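Local coordinates for protein EccC5 (Mycobacterium xenopi RIVM700367, PDB 7B9F) that probably serves as the FtsK/SpoIIIE-type ATPase component of the mycobacterial ESX-5 type VII secretion system in the inner membrane, at residues V165-T170 / V206-K211. Numbering follows the deposited sequence.
Sequences VGVGMT and VYNLPK
Lys211 carries CG beside its backbone N over Gly168 (chi1 -63°), and bends at chi2 and chi3 turn CD and CE toward Met169 O, where NZ donates, while Met169, with CG beside its own backbone N (chi1 -66°), lies alongside the ring of Tyr207. Both contacts lie on an antiparallel strand pair interrupted by two beta bulges. At one, Val165 and Gly166 share Lys211 as a classic bulge: Val165 N donates to Lys211 O at 2.9 Å, whereas the bond from Gly166 N to the same oxygen is weak. At the other, a G1 bulge, Asn208 and Leu209 both face Gly168, and Asn208 has the positive phi (60°) usual at the first position of this bulge. Beyond it, Thr170 and Val206 resume the pairing, with Val206 N 2.7 Å from Thr170 O. Strand 209-214 edges the mixed sheet within this chain, and strand 162-170 joins it to strand 392-397. Helix 97-132 covers Leu209 and Val206, and Arg130 bonds to Asn208 O.

The start of the lysine chain lies against the Gly168 backbone, Lys211 CG 3.5 Å from Gly168 N. Lys211 NZ then meets Met169 O at 2.9 Å, nearly along the C=O axis. Thr170 CG2 touches Leu209 CD1 at 3.7 Å. Asn208 points the same way as Val167 and sets OD1 against CB and CG1 of Val167. Tyr207 OH is hydrogen-bonded to the backbone of another protein's chain, so this corner also belongs to a subunit interface. The Tyr207 ring forms an oblique Met-aromatic contact, with Met169 SD 3.8 Å from Tyr207 CE1.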
ATOM      1  N   VAL C 165     -20.351  11.521  25.057  1.00 83.85           N
ATOM      2  CA  VAL C 165     -20.775  10.150  25.281  1.00 83.85           C
ATOM      3  C   VAL C 165     -20.596   9.278  24.048  1.00 83.85           C
ATOM      4  O   VAL C 165     -20.469   8.052  24.182  1.00 83.85           O
ATOM      5  CB  VAL C 165     -22.239  10.111  25.772  1.00 83.85           C
ATOM      6  CG1 VAL C 165     -23.188  10.503  24.676  1.00 83.85           C
ATOM      7  CG2 VAL C 165     -22.603   8.778  26.371  1.00 83.85           C
ATOM      8  N   GLY C 166     -20.505   9.849  22.857  1.00 87.68           N
ATOM      9  CA  GLY C 166     -20.326   9.046  21.668  1.00 87.68           C
ATOM     10  C   GLY C 166     -20.256   9.928  20.447  1.00 87.68           C
ATOM     11  O   GLY C 166     -19.949  11.115  20.547  1.00 87.68           O
ATOM     12  N   VAL C 167     -20.543   9.345  19.290  1.00 87.40           N
ATOM     13  CA  VAL C 167     -20.599  10.086  18.040  1.00 87.40           C
ATOM     14  C   VAL C 167     -21.944   9.844  17.377  1.00 87.40           C
ATOM     15  O   VAL C 167     -22.558   8.789  17.543  1.00 87.40           O
ATOM     16  CB  VAL C 167     -19.450   9.704  17.092  1.00 87.40           C
ATOM     17  CG1 VAL C 167     -18.135  10.083  17.697  1.00 87.40           C
ATOM     18  CG2 VAL C 167     -19.467   8.228  16.825  1.00 87.40           C
ATOM     19  N   GLY C 168     -22.407  10.831  16.624  1.00 89.30           N
ATOM     20  CA  GLY C 168     -23.712  10.729  16.004  1.00 89.30           C
ATOM     21  C   GLY C 168     -24.020  11.944  15.166  1.00 89.30           C
ATOM     22  O   GLY C 168     -23.126  12.704  14.800  1.00 89.30           O
ATOM     23  N   MET C 169     -25.301  12.119  14.862  1.00 99.61           N
ATOM     24  CA  MET C 169     -25.772  13.207  14.021  1.00 99.61           C
ATOM     25  C   MET C 169     -26.036  14.458  14.838  1.00 99.61           C
ATOM     26  O   MET C 169     -26.344  14.387  16.027  1.00 99.61           O
ATOM     27  CB  MET C 169     -27.067  12.822  13.322  1.00 99.61           C
ATOM     28  CG  MET C 169     -26.930  11.730  12.331  1.00 99.61           C
ATOM     29  SD  MET C 169     -28.494  11.390  11.522  1.00 99.61           S
ATOM     30  CE  MET C 169     -29.357  10.548  12.839  1.00 99.61           C
ATOM     31  N   THR C 170     -25.950  15.608  14.178  1.00 98.25           N
ATOM     32  CA  THR C 170     -26.429  16.850  14.765  1.00 98.25           C
ATOM     33  C   THR C 170     -26.770  17.814  13.643  1.00 98.25           C
ATOM     34  O   THR C 170     -26.270  17.684  12.526  1.00 98.25           O
ATOM     35  CB  THR C 170     -25.404  17.470  15.717  1.00 98.25           C
ATOM     36  OG1 THR C 170     -25.993  18.591  16.382  1.00 98.25           O
ATOM     37  CG2 THR C 170     -24.190  17.927  14.970  1.00 98.25           C
ATOM     38  N   VAL C 206     -25.232  16.819  10.176  1.00 92.69           N
ATOM     39  CA  VAL C 206     -23.807  16.552  10.036  1.00 92.69           C
ATOM     40  C   VAL C 206     -23.521  15.213  10.682  1.00 92.69           C
ATOM     41  O   VAL C 206     -23.981  14.949  11.797  1.00 92.69           O
ATOM     42  CB  VAL C 206     -22.956  17.655  10.679  1.00 92.69           C
ATOM     43  CG1 VAL C 206     -21.529  17.512  10.251  1.00 92.69           C
ATOM     44  CG2 VAL C 206     -23.466  18.981  10.255  1.00 92.69           C
ATOM     45  N   TYR C 207     -22.765  14.373   9.995  1.00 95.34           N
ATOM     46  CA  TYR C 207     -22.611  12.994  10.413  1.00 95.34           C
ATOM     47  C   TYR C 207     -21.281  12.824  11.131  1.00 95.34           C
ATOM     48  O   TYR C 207     -20.293  13.473  10.778  1.00 95.34           O
ATOM     49  CB  TYR C 207     -22.671  12.059   9.214  1.00 95.34           C
ATOM     50  CG  TYR C 207     -24.074  11.786   8.764  1.00 95.34           C
ATOM     51  CD1 TYR C 207     -24.760  10.676   9.196  1.00 95.34           C
ATOM     52  CD2 TYR C 207     -24.680  12.600   7.828  1.00 95.34           C
ATOM     53  CE1 TYR C 207     -26.037  10.423   8.768  1.00 95.34           C
ATOM     54  CE2 TYR C 207     -25.947  12.345   7.383  1.00 95.34           C
ATOM     55  CZ  TYR C 207     -26.622  11.257   7.859  1.00 95.34           C
ATOM     56  OH  TYR C 207     -27.895  11.001   7.417  1.00 95.34           O
ATOM     57  N   ASN C 208     -21.273  11.953  12.140  1.00 93.28           N
ATOM     58  CA  ASN C 208     -20.090  11.593  12.923  1.00 93.28           C
ATOM     59  C   ASN C 208     -19.502  12.826  13.609  1.00 93.28           C
ATOM     60  O   ASN C 208     -18.350  13.199  13.406  1.00 93.28           O
ATOM     61  CB  ASN C 208     -19.051  10.880  12.046  1.00 93.28           C
ATOM     62  CG  ASN C 208     -17.942  10.221  12.846  1.00 93.28           C
ATOM     63  OD1 ASN C 208     -17.715  10.523  14.011  1.00 93.28           O
ATOM     64  ND2 ASN C 208     -17.249   9.297  12.210  1.00 93.28           N
ATOM     65  N   LEU C 209     -20.322  13.463  14.396  1.00 88.56           N
ATOM     66  CA  LEU C 209     -19.861  14.472  15.321  1.00 88.56           C
ATOM     67  C   LEU C 209     -20.107  14.012  16.748  1.00 88.56           C
ATOM     68  O   LEU C 209     -20.976  13.167  16.977  1.00 88.56           O
ATOM     69  CB  LEU C 209     -20.562  15.812  15.088  1.00 88.56           C
ATOM     70  CG  LEU C 209     -20.145  16.544  13.829  1.00 88.56           C
ATOM     71  CD1 LEU C 209     -20.689  17.927  13.899  1.00 88.56           C
ATOM     72  CD2 LEU C 209     -18.653  16.585  13.733  1.00 88.56           C
ATOM     73  N   PRO C 210     -19.333  14.501  17.717  1.00 83.71           N
ATOM     74  CA  PRO C 210     -19.532  14.078  19.103  1.00 83.71           C
ATOM     75  C   PRO C 210     -20.916  14.414  19.619  1.00 83.71           C
ATOM     76  O   PRO C 210     -21.421  15.517  19.423  1.00 83.71           O
ATOM     77  CB  PRO C 210     -18.461  14.860  19.859  1.00 83.71           C
ATOM     78  CG  PRO C 210     -17.424  15.073  18.875  1.00 83.71           C
ATOM     79  CD  PRO C 210     -18.116  15.312  17.588  1.00 83.71           C
ATOM     80  N   LYS C 211     -21.523  13.447  20.290  1.00 85.05           N
ATOM     81  CA  LYS C 211     -22.797  13.643  20.951  1.00 85.05           C
ATOM     82  C   LYS C 211     -22.535  13.773  22.433  1.00 85.05           C
ATOM     83  O   LYS C 211     -21.730  13.034  22.997  1.00 85.05           O
ATOM     84  CB  LYS C 211     -23.751  12.492  20.687  1.00 85.05           C
ATOM     85  CG  LYS C 211     -24.088  12.362  19.241  1.00 85.05           C
ATOM     86  CD  LYS C 211     -24.825  13.583  18.767  1.00 85.05           C
ATOM     87  CE  LYS C 211     -26.214  13.637  19.337  1.00 85.05           C
ATOM     88  NZ  LYS C 211     -26.962  14.800  18.806  1.00 85.05           N
TER